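Local coordinates for Di-haem cytochrome c peroxidase family protein (PDB 6NX0) that is a diheme peroxidase that reaches an atypically stable bis-Fe(IV) state and probably transfers electrons in the manner of cytochrome c peroxidases, at residues A[382-387]-A[414-419]; A[393-398]-A[404-409]; A[398-403]-A[423-428]. One frame throughout, in Å; residues are numbered along the deposited sequence.

How the contacts relate
All three contacts lie in the C-terminal cytochrome c-like part of the chain, on one side of the chain's centre. The centres of contacts 1 and 2 are about 11 Å apart. Those of contacts 1 and 3 are about 13 Å apart, and those of contacts 2 and 3 about 9 Å apart. Contact 2 is nested inside the loop closed by contact 1, whereas contact 3 crosses both along the chain. Helix 390-399 serves contacts 2 and 3, which share Asn398. Phe414 of contact 1 packs with Tyr408 of contact 2 and Val425 of contact 3. One and the same heme c is thus held at its propionates by 382-387 and at its iron by helix 390-399.

Contact 1: residues A[382-387]-A[414-419]; sequences MHNGVF and FDDVPR. With HEC (heme c), chain C.
A type I beta turn, Met382 to Gly385, presents His383 and Asn384 to Asp416 through two bridging waters and sits on the propionates of a heme c. The two segments share no direct hydrogen bond, and the nearest CA pair, Asn384 and Asp416, is 10.1 Å apart.

Water carries the polar contact. One molecule lies in the plane of the His383 ring at its edge, 2.7 Å from NE2, and is also within hydrogen-bonding distance of Asp416 OD2. A second accepts from Asn384 ND2 at 3.0 Å and donates to the same OD2 at 2.7 Å. Asp416 CG lies anti to the backbone N (chi1 -155°), which sends the carboxylate toward the turn, its plane only 19° from that of the Asn384 amide. OD1 of this carboxylate is held separately by a salt bridge to Arg331, and Asn384 ND2 also donates to Pro330 O. Both side chains are buried, and each has a partner outside the two segments as well as the water.

The heme is gripped by hydrogen bonds from the turn. Met382 N donates to propionate oxygen O2A at 2.7 Å. His383 takes both oxygens of the other propionate, its backbone N donating to O1D and its ring ND1 to O2D at 2.6 Å, with an N-H...O angle of 151°. With ND1 so engaged, NE2, the other ring nitrogen, meets the water. The His383 side chain also comes close to those of Arg158 and Ser191 of the other heme's site, so the turn lies between the two hemes.

Apolar and internal contacts complete the site. The Met382 chain bends so that SD comes 3.5 Å from heme CHA. Asn384 forms an Asx turn, with OD1 accepting from Val386 N at 3.1 Å, and its CB lies over the centre of one face of the His383 ring.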
loop_
_atom_site.group_PDB
_atom_site.type_symbol
_atom_site.label_atom_id
_atom_site.label_comp_id
_atom_site.label_asym_id
_atom_site.label_seq_id
_atom_site.Cartn_x
_atom_site.Cartn_y
_atom_site.Cartn_z
ATOM N N MET A 382 8.035 -3.816 -2.385
ATOM C CA MET A 382 7.875 -4.165 -0.971
ATOM C C MET A 382 7.978 -2.933 -0.071
ATOM O O MET A 382 8.401 -1.844 -0.493
ATOM C CB MET A 382 8.889 -5.236 -0.545
ATOM C CG MET A 382 8.863 -6.501 -1.369
ATOM S SD MET A 382 7.289 -7.361 -1.235
ATOM C CE MET A 382 7.556 -8.813 -2.267
ATOM N N HIS A 383 7.576 -3.114 1.190
ATOM C CA HIS A 383 7.443 -2.011 2.147
ATOM C C HIS A 383 8.746 -1.270 2.368
ATOM O O HIS A 383 8.717 -0.110 2.790
ATOM C CB HIS A 383 6.923 -2.537 3.504
ATOM C CG HIS A 383 7.953 -3.233 4.333
ATOM N ND1 HIS A 383 8.390 -4.510 4.054
ATOM C CD2 HIS A 383 8.630 -2.839 5.440
ATOM C CE1 HIS A 383 9.308 -4.861 4.933
ATOM N NE2 HIS A 383 9.477 -3.862 5.784
ATOM N N ASN A 384 9.882 -1.929 2.138
ATOM C CA ASN A 384 11.197 -1.351 2.364
ATOM C C ASN A 384 11.938 -1.052 1.072
ATOM O O ASN A 384 13.118 -0.683 1.126
ATOM C CB ASN A 384 12.032 -2.272 3.235
ATOM C CG ASN A 384 12.267 -3.626 2.593
ATOM O OD1 ASN A 384 11.763 -3.903 1.521
ATOM N ND2 ASN A 384 13.041 -4.474 3.264
ATOM N N GLY A 385 11.282 -1.197 -0.082
ATOM C CA GLY A 385 11.928 -0.876 -1.347
ATOM C C GLY A 385 13.073 -1.795 -1.720
ATOM O O GLY A 385 13.905 -1.429 -2.554
ATOM N N VAL A 386 13.158 -2.984 -1.113
ATOM C CA VAL A 386 14.388 -3.771 -1.219
ATOM C C VAL A 386 14.642 -4.276 -2.636
ATOM O O VAL A 386 15.808 -4.408 -3.033
ATOM C CB VAL A 386 14.387 -4.939 -0.208
ATOM C CG1 VAL A 386 13.358 -6.035 -0.528
ATOM C CG2 VAL A 386 15.785 -5.555 -0.123
ATOM N N PHE A 387 13.601 -4.550 -3.416
ATOM C CA PHE A 387 13.770 -5.077 -4.769
ATOM C C PHE A 387 13.592 -3.966 -5.791
ATOM O O PHE A 387 12.709 -3.121 -5.640
ATOM C CB PHE A 387 12.759 -6.181 -5.063
ATOM C CG PHE A 387 12.901 -7.381 -4.187
ATOM C CD1 PHE A 387 14.140 -7.985 -3.999
ATOM C CD2 PHE A 387 11.809 -7.900 -3.533
ATOM C CE1 PHE A 387 14.267 -9.098 -3.176
ATOM C CE2 PHE A 387 11.944 -9.014 -2.718
ATOM C CZ PHE A 387 13.165 -9.597 -2.548
ATOM N N PHE A 414 15.801 -15.444 7.874
ATOM C CA PHE A 414 15.385 -14.073 7.601
ATOM C C PHE A 414 16.343 -13.084 8.251
ATOM O O PHE A 414 16.730 -13.235 9.415
ATOM C CB PHE A 414 13.976 -13.848 8.138
ATOM C CG PHE A 414 13.072 -15.065 8.016
ATOM C CD1 PHE A 414 12.744 -15.562 6.770
ATOM C CD2 PHE A 414 12.580 -15.714 9.142
ATOM C CE1 PHE A 414 11.943 -16.667 6.638
ATOM C CE2 PHE A 414 11.751 -16.829 9.011
ATOM C CZ PHE A 414 11.442 -17.310 7.756
ATOM N N ASP A 415 16.725 -12.050 7.510
ATOM C CA ASP A 415 17.621 -11.054 8.075
ATOM C C ASP A 415 16.943 -9.730 8.383
ATOM O O ASP A 415 17.625 -8.790 8.805
ATOM C CB ASP A 415 18.840 -10.826 7.175
ATOM C CG ASP A 415 18.526 -10.140 5.846
ATOM O OD1 ASP A 415 17.353 -9.960 5.469
ATOM O OD2 ASP A 415 19.521 -9.746 5.179
ATOM N N ASP A 416 15.619 -9.626 8.234
ATOM C CA ASP A 416 14.952 -8.391 8.632
ATOM C C ASP A 416 13.851 -8.642 9.652
ATOM O O ASP A 416 12.914 -7.840 9.780
ATOM C CB ASP A 416 14.391 -7.665 7.421
ATOM C CG ASP A 416 14.245 -6.174 7.655
ATOM O OD1 ASP A 416 14.982 -5.596 8.511
ATOM O OD2 ASP A 416 13.376 -5.580 6.989
ATOM N N VAL A 417 13.953 -9.744 10.391
ATOM C CA VAL A 417 13.052 -10.059 11.492
ATOM C C VAL A 417 13.902 -10.351 12.720
ATOM O O VAL A 417 14.836 -11.157 12.639
ATOM C CB VAL A 417 12.142 -11.254 11.151
ATOM C CG1 VAL A 417 11.241 -11.573 12.312
ATOM C CG2 VAL A 417 11.323 -11.006 9.868
ATOM N N PRO A 418 13.635 -9.717 13.852
ATOM C CA PRO A 418 14.392 -10.039 15.067
ATOM C C PRO A 418 14.283 -11.530 15.381
ATOM O O PRO A 418 13.271 -12.161 15.094
ATOM C CB PRO A 418 13.709 -9.198 16.149
ATOM C CG PRO A 418 12.882 -8.185 15.433
ATOM C CD PRO A 418 12.566 -8.739 14.093
ATOM N N ARG A 419 15.313 -12.074 16.034
ATOM C CA ARG A 419 15.248 -13.475 16.457
ATOM C C ARG A 419 13.977 -13.759 17.238
ATOM O O ARG A 419 13.376 -14.838 17.095
ATOM C CB ARG A 419 16.463 -13.836 17.317
ATOM C CG ARG A 419 17.682 -14.215 16.507
ATOM C CD ARG A 419 18.872 -14.562 17.392
ATOM N NE ARG A 419 19.494 -13.359 17.928
ATOM C CZ ARG A 419 19.483 -12.991 19.208
ATOM N NH1 ARG A 419 20.078 -11.854 19.559
ATOM N NH2 ARG A 419 18.899 -13.750 20.137
HETATM FE FE HEC C . 2.602 -11.070 -2.340
HETATM C CHA HEC C . 3.890 -7.978 -1.616
HETATM C CHB HEC C . 3.433 -10.653 -5.646
HETATM C CHC HEC C . 1.936 -14.379 -2.956
HETATM C CHD HEC C . 1.416 -11.407 0.842
HETATM N NA HEC C . 3.438 -9.576 -3.428
HETATM C C1A HEC C . 3.854 -8.358 -2.924
HETATM C C2A HEC C . 4.483 -7.645 -4.005
HETATM C C3A HEC C . 4.264 -8.338 -5.129
HETATM C C4A HEC C . 3.606 -9.575 -4.791
HETATM C CMA HEC C . 4.807 -8.036 -6.524
HETATM C CAA HEC C . 5.057 -6.214 -3.907
HETATM C CBA HEC C . 3.990 -5.171 -4.190
HETATM C CGA HEC C . 4.420 -3.737 -3.997
HETATM O O1A HEC C . 3.492 -2.875 -4.064
HETATM O O2A HEC C . 5.552 -3.462 -3.509
HETATM N NB HEC C . 2.638 -12.275 -3.959
HETATM C C1B HEC C . 2.963 -11.878 -5.259
HETATM C C2B HEC C . 2.848 -13.035 -6.128
HETATM C C3B HEC C . 2.504 -14.090 -5.393
HETATM C C4B HEC C . 2.320 -13.616 -4.028
HETATM C CMB HEC C . 3.050 -12.980 -7.664
HETATM C CAB HEC C . 2.375 -15.575 -5.816
HETATM C CBB HEC C . 3.720 -16.098 -6.372
HETATM N NC HEC C . 1.758 -12.576 -1.294
HETATM C C1C HEC C . 1.641 -13.887 -1.714
HETATM C C2C HEC C . 1.084 -14.642 -0.626
HETATM C C3C HEC C . 0.846 -13.806 0.393
HETATM C C4C HEC C . 1.301 -12.491 0.010
HETATM C CMC HEC C . 0.752 -16.144 -0.768
HETATM C CAC HEC C . 0.033 -14.099 1.664
HETATM C CBC HEC C . 0.769 -15.192 2.468
HETATM N ND HEC C . 2.604 -9.876 -0.717
HETATM C C1D HEC C . 2.061 -10.239 0.520
HETATM C C2D HEC C . 2.459 -9.256 1.485
HETATM C C3D HEC C . 3.288 -8.260 0.771
HETATM C C4D HEC C . 3.296 -8.673 -0.606
HETATM C CMD HEC C . 2.123 -9.219 2.972
HETATM C CAD HEC C . 3.982 -7.035 1.381
HETATM C CBD HEC C . 5.317 -7.485 1.940
HETATM C CGD HEC C . 6.219 -6.308 2.213
HETATM O O1D HEC C . 5.888 -5.178 1.776
HETATM O O2D HEC C . 7.355 -6.548 2.718
HETATM O O HOH W 1 11.162 -4.237 7.862
HETATM O O HOH W 2 14.338 -3.420 5.712
#

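Contact 2: residues A[393-398]-A[404-409]; sequences AVAFYN and PARWYH. With HEC (heme c), chain C.
Helix 390-399, the heme-ligand helix of this cytochrome c-like region, packs through Ala395 and Phe396 against Trp407 of the short, weakly bonded helix 404-407 and Tyr408 just after it. The helix separates two tasks: the CB of Ala395 points to the second segment, while that of Tyr397 points away from it, toward the heme.

The main element is a T-shaped (edge-to-face) pair. The edge of Phe396 is turned to the face of the Trp407 indole, the Phe396 ring centroid 5.6 Å from that of the five-membered ring of Trp407 and the planes at 89°. Phe396 CG stands anti to its N (chi1 167°), which lays CD1 3.9 Å from Trp407 CD2. The backbone joins in: Phe396 CA makes a CH-pi contact 3.7 Å from the centroid of the six-membered ring, 18° off its normal. Ala395 CB adds an apolar contact at 4.0 Å to Trp407 CH2. On the opposite indole face lies the Arg406 chain, with CG toward the rim, so Trp407 is covered from two sides. Its NE1 is hydrogen-bonded to Thr399 OG1, which helps fix the rotation of the ring.

Tyr408 meets the same edge of Phe396 further along, at CE1 and CZ. Its OH lies near the plane of that ring, 3.6 Å from CE1, and is hydrogen-bonded to Ala328 O.

On the heme side, Tyr397 is the axial ligand, and His305 is the other protein ligand of the same iron, as in the tyrosine-ligated heme of MauG. Heme C4B lies over one face of the phenol ring, offset toward the rim. Tyr397 OH binds the heme iron, FE, at 2.0 Å.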
loop_
_atom_site.group_PDB
_atom_site.type_symbol
_atom_site.label_atom_id
_atom_site.label_comp_id
_atom_site.label_asym_id
_atom_site.label_seq_id
_atom_site.Cartn_x
_atom_site.Cartn_y
_atom_site.Cartn_z
ATOM N N ALA A 393 10.854 -9.572 -7.142
ATOM C CA ALA A 393 9.785 -9.653 -6.145
ATOM C C ALA A 393 9.008 -10.950 -6.275
ATOM O O ALA A 393 8.638 -11.554 -5.262
ATOM C CB ALA A 393 8.843 -8.465 -6.271
ATOM N N VAL A 394 8.741 -11.383 -7.513
ATOM C CA VAL A 394 8.019 -12.633 -7.733
ATOM C C VAL A 394 8.913 -13.834 -7.429
ATOM O O VAL A 394 8.495 -14.798 -6.767
ATOM C CB VAL A 394 7.491 -12.668 -9.179
ATOM C CG1 VAL A 394 6.848 -14.023 -9.503
ATOM C CG2 VAL A 394 6.512 -11.532 -9.434
ATOM N N ALA A 395 10.161 -13.807 -7.915
ATOM C CA ALA A 395 11.084 -14.919 -7.705
ATOM C C ALA A 395 11.353 -15.166 -6.222
ATOM O O ALA A 395 11.594 -16.304 -5.814
ATOM C CB ALA A 395 12.397 -14.643 -8.442
ATOM N N PHE A 396 11.286 -14.118 -5.401
ATOM C CA PHE A 396 11.489 -14.262 -3.963
ATOM C C PHE A 396 10.569 -15.333 -3.382
ATOM O O PHE A 396 10.989 -16.138 -2.552
ATOM C CB PHE A 396 11.248 -12.902 -3.290
ATOM C CG PHE A 396 11.115 -12.960 -1.790
ATOM C CD1 PHE A 396 12.240 -13.083 -0.990
ATOM C CD2 PHE A 396 9.855 -12.905 -1.186
ATOM C CE1 PHE A 396 12.113 -13.140 0.386
ATOM C CE2 PHE A 396 9.752 -12.972 0.197
ATOM C CZ PHE A 396 10.863 -13.084 0.955
ATOM N N TYR A 397 9.305 -15.338 -3.792
ATOM C CA TYR A 397 8.363 -16.324 -3.267
ATOM C C TYR A 397 8.799 -17.735 -3.589
ATOM O O TYR A 397 8.588 -18.649 -2.783
ATOM C CB TYR A 397 6.974 -16.094 -3.827
ATOM C CG TYR A 397 6.311 -14.866 -3.281
ATOM C CD1 TYR A 397 5.633 -14.910 -2.069
ATOM C CD2 TYR A 397 6.346 -13.668 -3.977
ATOM C CE1 TYR A 397 5.010 -13.786 -1.570
ATOM C CE2 TYR A 397 5.719 -12.539 -3.489
ATOM C CZ TYR A 397 5.064 -12.606 -2.282
ATOM O OH TYR A 397 4.433 -11.518 -1.779
ATOM N N ASN A 398 9.408 -17.932 -4.752
ATOM C CA ASN A 398 9.705 -19.288 -5.183
ATOM C C ASN A 398 10.872 -19.912 -4.422
ATOM O O ASN A 398 10.866 -21.129 -4.184
ATOM C CB ASN A 398 9.993 -19.295 -6.682
ATOM C CG ASN A 398 9.907 -20.670 -7.282
ATOM O OD1 ASN A 398 9.075 -21.490 -6.881
ATOM N ND2 ASN A 398 10.772 -20.935 -8.272
ATOM N N PRO A 404 17.512 -19.701 1.125
ATOM C CA PRO A 404 17.543 -18.445 1.898
ATOM C C PRO A 404 18.805 -17.634 1.685
ATOM O O PRO A 404 18.730 -16.398 1.711
ATOM C CB PRO A 404 17.402 -18.915 3.353
ATOM C CG PRO A 404 17.728 -20.398 3.325
ATOM C CD PRO A 404 17.293 -20.871 1.995
ATOM N N ALA A 405 19.965 -18.272 1.480
ATOM C CA ALA A 405 21.201 -17.499 1.364
ATOM C C ALA A 405 21.178 -16.553 0.172
ATOM O O ALA A 405 21.811 -15.493 0.225
ATOM C CB ALA A 405 22.411 -18.433 1.261
ATOM N N ARG A 406 20.461 -16.912 -0.903
ATOM C CA ARG A 406 20.366 -16.061 -2.085
ATOM C C ARG A 406 19.673 -14.744 -1.760
ATOM O O ARG A 406 20.013 -13.701 -2.328
ATOM C CB ARG A 406 19.606 -16.798 -3.197
ATOM C CG ARG A 406 19.172 -15.974 -4.425
ATOM C CD ARG A 406 18.356 -16.839 -5.401
ATOM N NE ARG A 406 17.719 -16.085 -6.488
ATOM C CZ ARG A 406 16.941 -16.627 -7.435
ATOM N NH1 ARG A 406 16.691 -17.933 -7.442
ATOM N NH2 ARG A 406 16.408 -15.862 -8.384
ATOM N N TRP A 407 18.710 -14.781 -0.848
ATOM C CA TRP A 407 17.855 -13.634 -0.580
ATOM C C TRP A 407 18.295 -12.851 0.636
ATOM O O TRP A 407 18.142 -11.622 0.652
ATOM C CB TRP A 407 16.401 -14.102 -0.399
ATOM C CG TRP A 407 15.909 -14.740 -1.653
ATOM C CD1 TRP A 407 15.798 -16.075 -1.907
ATOM C CD2 TRP A 407 15.542 -14.074 -2.863
ATOM N NE1 TRP A 407 15.375 -16.279 -3.191
ATOM C CE2 TRP A 407 15.203 -15.067 -3.801
ATOM C CE3 TRP A 407 15.452 -12.732 -3.243
ATOM C CZ2 TRP A 407 14.779 -14.764 -5.088
ATOM C CZ3 TRP A 407 15.020 -12.432 -4.514
ATOM C CH2 TRP A 407 14.680 -13.444 -5.428
ATOM N N TYR A 408 18.842 -13.521 1.648
ATOM C CA TYR A 408 19.128 -12.885 2.927
ATOM C C TYR A 408 20.617 -12.625 3.099
ATOM O O TYR A 408 21.173 -12.785 4.190
ATOM C CB TYR A 408 18.565 -13.726 4.064
ATOM C CG TYR A 408 17.053 -13.876 3.978
ATOM C CD1 TYR A 408 16.212 -12.753 3.960
ATOM C CD2 TYR A 408 16.463 -15.131 3.906
ATOM C CE1 TYR A 408 14.831 -12.876 3.862
ATOM C CE2 TYR A 408 15.093 -15.267 3.814
ATOM C CZ TYR A 408 14.271 -14.138 3.806
ATOM O OH TYR A 408 12.926 -14.280 3.717
ATOM N N HIS A 409 21.248 -12.190 2.008
ATOM C CA HIS A 409 22.630 -11.718 2.028
ATOM C C HIS A 409 23.527 -12.763 2.689
ATOM O O HIS A 409 24.362 -12.466 3.544
ATOM C CB HIS A 409 22.706 -10.349 2.722
ATOM C CG HIS A 409 21.720 -9.351 2.181
ATOM N ND1 HIS A 409 20.567 -8.995 2.854
ATOM C CD2 HIS A 409 21.703 -8.654 1.018
ATOM C CE1 HIS A 409 19.889 -8.117 2.136
ATOM N NE2 HIS A 409 20.554 -7.894 1.014
HETATM FE FE HEC C . 2.602 -11.070 -2.340
HETATM C CHA HEC C . 3.890 -7.978 -1.616
HETATM C CHB HEC C . 3.433 -10.653 -5.646
HETATM C CHC HEC C . 1.936 -14.379 -2.956
HETATM C CHD HEC C . 1.416 -11.407 0.842
HETATM N NA HEC C . 3.438 -9.576 -3.428
HETATM C C1A HEC C . 3.854 -8.358 -2.924
HETATM C C2A HEC C . 4.483 -7.645 -4.005
HETATM C C3A HEC C . 4.264 -8.338 -5.129
HETATM C C4A HEC C . 3.606 -9.575 -4.791
HETATM C CMA HEC C . 4.807 -8.036 -6.524
HETATM C CAA HEC C . 5.057 -6.214 -3.907
HETATM C CBA HEC C . 3.990 -5.171 -4.190
HETATM C CGA HEC C . 4.420 -3.737 -3.997
HETATM O O1A HEC C . 3.492 -2.875 -4.064
HETATM O O2A HEC C . 5.552 -3.462 -3.509
HETATM N NB HEC C . 2.638 -12.275 -3.959
HETATM C C1B HEC C . 2.963 -11.878 -5.259
HETATM C C2B HEC C . 2.848 -13.035 -6.128
HETATM C C3B HEC C . 2.504 -14.090 -5.393
HETATM C C4B HEC C . 2.320 -13.616 -4.028
HETATM C CMB HEC C . 3.050 -12.980 -7.664
HETATM C CAB HEC C . 2.375 -15.575 -5.816
HETATM C CBB HEC C . 3.720 -16.098 -6.372
HETATM N NC HEC C . 1.758 -12.576 -1.294
HETATM C C1C HEC C . 1.641 -13.887 -1.714
HETATM C C2C HEC C . 1.084 -14.642 -0.626
HETATM C C3C HEC C . 0.846 -13.806 0.393
HETATM C C4C HEC C . 1.301 -12.491 0.010
HETATM C CMC HEC C . 0.752 -16.144 -0.768
HETATM C CAC HEC C . 0.033 -14.099 1.664
HETATM C CBC HEC C . 0.769 -15.192 2.468
HETATM N ND HEC C . 2.604 -9.876 -0.717
HETATM C C1D HEC C . 2.061 -10.239 0.520
HETATM C C2D HEC C . 2.459 -9.256 1.485
HETATM C C3D HEC C . 3.288 -8.260 0.771
HETATM C C4D HEC C . 3.296 -8.673 -0.606
HETATM C CMD HEC C . 2.123 -9.219 2.972
HETATM C CAD HEC C . 3.982 -7.035 1.381
HETATM C CBD HEC C . 5.317 -7.485 1.940
HETATM C CGD HEC C . 6.219 -6.308 2.213
HETATM O O1D HEC C . 5.888 -5.178 1.776
HETATM O O2D HEC C . 7.355 -6.548 2.718
#

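Contact 3: residues A[398-403]-A[423-428]; sequences NTRSTD and GNVNVN. With NO3 (nitrate ion), chain D.
Arg400 reaches from the end region of helix 390-399 to the Asx-turn loop at Asn426, and these two residues with Val425 contribute most of the buried surface. The principal interaction is a forked grip by the guanidinium on one backbone oxygen. Arg400 NH2 donates to Asn426 O at 2.6 Å, with an N-H...O angle of 166°. The donor lies in the carbonyl plane and the oxygen in the guanidinium plane, so the two flat groups meet edge on. Arg400 NH1 adds a weak bond to Asn426 O at 3.2 Å, bent to 130°. A second, separate acceptor for NH1 is Ile327 O, which helps fix the orientation of the group.

The arginine chain leaves its backbone with CG anti to N and bends at chi3 (83°), which turns the guanidinium into the loop. There it is flanked by apolar branches rather than stacked: Val425 CG1 lies 3.7 Å from NH1, and Val427 CG1 lies 3.6 Å from NH2, both placed obliquely to its plane. Tyr408 and Met432 also touch the Arg400 side chain.

Asn426 is part of the heme c pocket, its side chain about 4 Å from the cofactor at the nearest atoms, so the arginine links the helix carrying the axial tyrosine to a loop that borders the same heme. While its carbonyl is offered to Arg400, its amide bonds elsewhere: ND2 makes a weak bond to Asp325 OD1, and OD1 accepts from Ser429 N. The Asx turn is closed by Asn428 N, which donates to Asn426 OD1 at 3.1 Å in the plane of the amide carbonyl.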
loop_
_atom_site.group_PDB
_atom_site.type_symbol
_atom_site.label_atom_id
_atom_site.label_comp_id
_atom_site.label_asym_id
_atom_site.label_seq_id
_atom_site.Cartn_x
_atom_site.Cartn_y
_atom_site.Cartn_z
ATOM N N ASN A 398 9.408 -17.932 -4.752
ATOM C CA ASN A 398 9.705 -19.288 -5.183
ATOM C C ASN A 398 10.872 -19.912 -4.422
ATOM O O ASN A 398 10.866 -21.129 -4.184
ATOM C CB ASN A 398 9.993 -19.295 -6.682
ATOM C CG ASN A 398 9.907 -20.670 -7.282
ATOM O OD1 ASN A 398 9.075 -21.490 -6.881
ATOM N ND2 ASN A 398 10.772 -20.935 -8.272
ATOM N N THR A 399 11.907 -19.139 -4.061
ATOM C CA THR A 399 13.084 -19.746 -3.449
ATOM C C THR A 399 13.494 -19.114 -2.116
ATOM O O THR A 399 14.580 -19.409 -1.618
ATOM C CB THR A 399 14.278 -19.769 -4.422
ATOM O OG1 THR A 399 14.657 -18.453 -4.849
ATOM C CG2 THR A 399 13.954 -20.628 -5.645
ATOM N N ARG A 400 12.653 -18.262 -1.509
ATOM C CA ARG A 400 12.917 -17.803 -0.145
ATOM C C ARG A 400 13.222 -18.973 0.783
ATOM O O ARG A 400 14.184 -18.937 1.560
ATOM C CB ARG A 400 11.700 -17.026 0.394
ATOM C CG ARG A 400 11.939 -16.401 1.784
ATOM C CD ARG A 400 10.645 -16.080 2.552
ATOM N NE ARG A 400 10.140 -17.252 3.231
ATOM C CZ ARG A 400 9.021 -17.292 3.934
ATOM N NH1 ARG A 400 8.260 -16.220 4.082
ATOM N NH2 ARG A 400 8.664 -18.424 4.501
ATOM N N SER A 401 12.394 -20.017 0.710
ATOM C CA SER A 401 12.482 -21.134 1.645
ATOM C C SER A 401 13.513 -22.172 1.224
ATOM O O SER A 401 14.151 -22.785 2.093
ATOM C CB SER A 401 11.108 -21.795 1.794
ATOM O OG SER A 401 10.652 -22.379 0.580
ATOM N N THR A 402 13.690 -22.378 -0.084
ATOM C CA THR A 402 14.624 -23.393 -0.567
ATOM C C THR A 402 16.057 -22.877 -0.655
ATOM O O THR A 402 16.995 -23.681 -0.600
ATOM C CB THR A 402 14.187 -23.911 -1.947
ATOM O OG1 THR A 402 14.182 -22.828 -2.886
ATOM C CG2 THR A 402 12.814 -24.538 -1.888
ATOM N N ASP A 403 16.251 -21.559 -0.772
ATOM C CA ASP A 403 17.574 -20.966 -0.968
ATOM C C ASP A 403 17.643 -19.652 -0.202
ATOM O O ASP A 403 17.829 -18.579 -0.790
ATOM C CB ASP A 403 17.844 -20.755 -2.453
ATOM C CG ASP A 403 19.299 -20.386 -2.747
ATOM O OD1 ASP A 403 20.134 -20.372 -1.809
ATOM O OD2 ASP A 403 19.593 -20.095 -3.932
ATOM N N GLY A 423 9.557 -16.896 14.452
ATOM C CA GLY A 423 8.455 -17.849 14.424
ATOM C C GLY A 423 7.128 -17.282 13.955
ATOM O O GLY A 423 6.198 -18.043 13.681
ATOM N N ASN A 424 7.016 -15.957 13.871
ATOM C CA ASN A 424 5.802 -15.334 13.377
ATOM C C ASN A 424 5.710 -15.430 11.862
ATOM O O ASN A 424 4.626 -15.233 11.306
ATOM C CB ASN A 424 5.751 -13.850 13.741
ATOM C CG ASN A 424 5.427 -13.572 15.208
ATOM O OD1 ASN A 424 5.189 -14.469 16.019
ATOM N ND2 ASN A 424 5.436 -12.284 15.553
ATOM N N VAL A 425 6.851 -15.649 11.205
ATOM C CA VAL A 425 6.903 -15.636 9.751
ATOM C C VAL A 425 6.207 -16.854 9.180
ATOM O O VAL A 425 6.398 -17.986 9.635
ATOM C CB VAL A 425 8.356 -15.557 9.266
ATOM C CG1 VAL A 425 8.399 -15.666 7.743
ATOM C CG2 VAL A 425 8.981 -14.258 9.747
ATOM N N ASN A 426 5.422 -16.607 8.143
ATOM C CA ASN A 426 4.732 -17.626 7.379
ATOM C C ASN A 426 5.693 -18.584 6.688
ATOM O O ASN A 426 6.426 -18.175 5.781
ATOM C CB ASN A 426 3.847 -16.926 6.353
ATOM C CG ASN A 426 2.911 -17.867 5.663
ATOM O OD1 ASN A 426 3.228 -19.043 5.475
ATOM N ND2 ASN A 426 1.743 -17.358 5.277
ATOM N N VAL A 427 5.716 -19.843 7.141
ATOM C CA VAL A 427 6.509 -20.905 6.535
ATOM C C VAL A 427 5.625 -22.082 6.133
ATOM O O VAL A 427 6.121 -23.178 5.856
ATOM C CB VAL A 427 7.673 -21.369 7.435
ATOM C CG1 VAL A 427 8.711 -20.264 7.629
ATOM C CG2 VAL A 427 7.151 -21.901 8.798
ATOM N N ASN A 428 4.317 -21.865 6.070
ATOM C CA ASN A 428 3.413 -22.942 5.713
ATOM C C ASN A 428 2.551 -22.644 4.493
ATOM O O ASN A 428 1.947 -23.576 3.964
ATOM C CB ASN A 428 2.536 -23.317 6.924
ATOM C CG ASN A 428 3.353 -24.005 8.030
ATOM O OD1 ASN A 428 3.791 -25.148 7.881
ATOM N ND2 ASN A 428 3.595 -23.290 9.119
HETATM N N NO3 D . 9.377 -16.432 17.763
HETATM O O1 NO3 D . 9.272 -16.785 18.979
HETATM O O2 NO3 D . 10.468 -16.519 17.169
HETATM O O3 NO3 D . 8.388 -15.946 17.178
#